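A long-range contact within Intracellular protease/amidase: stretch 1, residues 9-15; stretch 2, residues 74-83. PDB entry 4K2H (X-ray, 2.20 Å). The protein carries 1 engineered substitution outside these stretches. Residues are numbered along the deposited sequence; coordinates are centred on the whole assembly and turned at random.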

# COMPACT_ATOMS: atom_id res chain seq x y z
N VAL A 9 9.64 6.84 -8.49
CA VAL A 9 8.18 6.71 -8.41
C VAL A 9 7.67 8.14 -8.43
O VAL A 9 8.03 8.95 -7.57
N LEU A 10 6.87 8.47 -9.43
CA LEU A 10 6.39 9.84 -9.56
C LEU A 10 5.12 10.01 -8.75
O LEU A 10 4.17 9.23 -8.86
N LEU A 11 5.11 11.06 -7.94
CA LEU A 11 3.99 11.33 -7.05
C LEU A 11 3.35 12.68 -7.36
O LEU A 11 3.83 13.70 -6.91
N ALA A 12 2.23 12.68 -8.08
CA ALA A 12 1.50 13.92 -8.33
C ALA A 12 0.35 14.06 -7.32
O ALA A 12 -0.03 13.07 -6.69
N PRO A 13 -0.23 15.26 -7.16
CA PRO A 13 -1.35 15.35 -6.20
C PRO A 13 -2.46 14.43 -6.62
O PRO A 13 -2.81 14.39 -7.80
N GLY A 14 -2.99 13.66 -5.67
CA GLY A 14 -4.00 12.65 -6.01
C GLY A 14 -3.51 11.28 -6.47
O GLY A 14 -4.28 10.47 -6.87
N PHE A 15 -2.22 11.03 -6.37
CA PHE A 15 -1.65 9.73 -6.73
C PHE A 15 -2.31 8.65 -5.90
O PHE A 15 -2.62 8.89 -4.75
N GLY A 74 -1.47 5.45 -10.64
CA GLY A 74 -2.74 5.96 -11.10
C GLY A 74 -3.34 6.91 -10.10
O GLY A 74 -2.60 7.72 -9.46
N GLY A 75 -4.66 6.78 -9.93
CA GLY A 75 -5.49 7.78 -9.27
C GLY A 75 -6.07 8.78 -10.27
O GLY A 75 -5.35 9.25 -11.15
N PRO A 76 -7.37 9.09 -10.15
CA PRO A 76 -8.00 9.90 -11.21
C PRO A 76 -7.37 11.27 -11.37
O PRO A 76 -6.99 11.62 -12.50
N GLN A 77 -7.18 12.00 -10.27
CA GLN A 77 -6.43 13.25 -10.35
C GLN A 77 -4.94 13.03 -10.47
O GLN A 77 -4.25 13.86 -11.01
N GLY A 78 -4.41 11.96 -9.91
CA GLY A 78 -3.00 11.74 -9.98
C GLY A 78 -2.57 11.65 -11.43
O GLY A 78 -1.64 12.29 -11.86
N SER A 79 -3.27 10.83 -12.20
CA SER A 79 -2.85 10.61 -13.56
C SER A 79 -3.16 11.85 -14.43
O SER A 79 -2.33 12.24 -15.24
N ALA A 80 -4.25 12.55 -14.17
CA ALA A 80 -4.51 13.83 -14.83
C ALA A 80 -3.42 14.86 -14.51
O ALA A 80 -3.01 15.61 -15.39
N ASN A 81 -2.96 14.90 -13.27
CA ASN A 81 -1.93 15.86 -12.90
C ASN A 81 -0.56 15.45 -13.48
O ASN A 81 0.21 16.31 -13.90
N LEU A 82 -0.26 14.16 -13.54
CA LEU A 82 0.96 13.75 -14.28
C LEU A 82 0.90 14.21 -15.73
O LEU A 82 1.86 14.78 -16.24
N ALA A 83 -0.24 13.97 -16.38
CA ALA A 83 -0.40 14.22 -17.83
C ALA A 83 -0.32 15.72 -18.18
O ALA A 83 0.15 16.10 -19.26

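Where a chain leaves a strand and turns against the first part of a helix, close packing often depends on a few small residues and a few well-aimed side chains, and the contact between residues 9-15 and 74-83 of this protein is a compact example. Together the two stretches bury 356 Å², and the three residues that lose most surface to the other stretch are Leu82, Ala12 and Asn81.

Leu82 supplies the apolar end of the contact. Its CA-to-CB bond points sideways, but the extended side chain, chi1 m and chi2 t, brings its end nearer to the first stretch. Leu82 CD2 lies 4.0 Å from Leu10 CB and 3.8 Å from Ala12 CB. Leu10, also m and t, points toward the helix, whereas the next residue, Leu11, points away.

Ala12 points toward the helix, and its single methyl group serves several neighbours. Besides Leu82, Ala12 CB meets the backbone at Gly78 O (3.7 Å) and the side chain of Asn81 at CB (3.9 Å). It thus joins the leucine pair to the polar part of the interface.

That polar part centres on Asn81. Pointing toward the first stretch with chi1 m and chi2 at -33°, Asn81 donates from ND2 to the carbonyl O of Pro13 at 2.8 Å, a direct hydrogen bond between the stretches. The same amide group packs on the proline, with Asn81 ND2 3.8 Å from Pro13 CB. Pro13 O also receives a CA-H...O contact from Gly78 CA at 3.4 Å, so the helix backbone approaches the carbonyl that the asparagine holds.

Such closeness is possible because glycines line the approach. A CB on Gly78 would fall 2.8 Å from Phe15 CA, and one on Gly14 would lie 2.9 Å from Gln77 CB; both would clash. The type II turn from Ala12 to Phe15 further suits glycine at Gly14, whose phi/psi of 86/8 would jam a CB against the preceding carbonyl. The CA-to-CB bond of Phe15 points away, with chi1 p, leaving its backbone against the second stretch: Phe15 CA makes a CA-H...O contact of 3.5 Å with Gly74 O.

A water completes the polar network. Its O donates to Gly14 O at 2.7 Å, accepts from Gln77 N at 2.8 Å and donates to Gln77 OE1 at 3.2 Å. Through this one water, Gln77 N and OE1, the latter carried on a side chain with chi1 m, chi2 p and chi3 59°, are linked to Gly14 O.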

# COMPACT_ATOMS: atom_id res chain seq x y z
CB VAL A 9 7.74 5.99 -7.12
CG1 VAL A 9 6.21 5.89 -7.01
CG2 VAL A 9 8.35 4.60 -7.06
CB LEU A 10 6.13 10.22 -11.02
CG LEU A 10 7.30 10.02 -11.99
CD1 LEU A 10 6.98 10.65 -13.33
CD2 LEU A 10 8.60 10.60 -11.46
CB LEU A 11 4.45 11.29 -5.60
CG LEU A 11 5.03 9.98 -5.06
CD1 LEU A 11 5.25 10.09 -3.55
CD2 LEU A 11 4.17 8.76 -5.39
CB ALA A 12 0.98 13.94 -9.76
CB PRO A 13 -1.75 16.86 -6.25
CG PRO A 13 -0.46 17.54 -6.60
CD PRO A 13 0.20 16.60 -7.59
CB PHE A 15 -0.13 9.72 -6.50
CG PHE A 15 0.31 9.73 -5.04
CD1 PHE A 15 0.67 8.56 -4.39
CD2 PHE A 15 0.40 10.92 -4.32
CE1 PHE A 15 1.11 8.55 -3.09
CE2 PHE A 15 0.81 10.93 -3.00
CZ PHE A 15 1.21 9.74 -2.39
CB PRO A 76 -9.49 10.00 -10.77
CG PRO A 76 -9.58 9.40 -9.39
CD PRO A 76 -8.35 8.58 -9.16
CB GLN A 77 -6.69 14.16 -9.15
CG GLN A 77 -8.05 14.82 -9.19
CD GLN A 77 -9.13 13.83 -8.88
OE1 GLN A 77 -9.13 13.23 -7.80
NE2 GLN A 77 -10.02 13.61 -9.82
CB SER A 79 -3.40 9.28 -14.08
OG SER A 79 -4.80 9.32 -14.06
CB ALA A 80 -5.89 14.40 -14.47
CB ASN A 81 -1.86 16.07 -11.39
CG ASN A 81 -3.07 16.80 -10.83
OD1 ASN A 81 -3.66 17.66 -11.48
ND2 ASN A 81 -3.45 16.47 -9.60
CB LEU A 82 1.17 12.23 -14.26
CG LEU A 82 1.58 11.64 -12.92
CD1 LEU A 82 1.55 10.12 -12.94
CD2 LEU A 82 2.95 12.11 -12.50
CB ALA A 83 -1.71 13.63 -18.34
O HOH W 1 -6.78 11.04 -7.62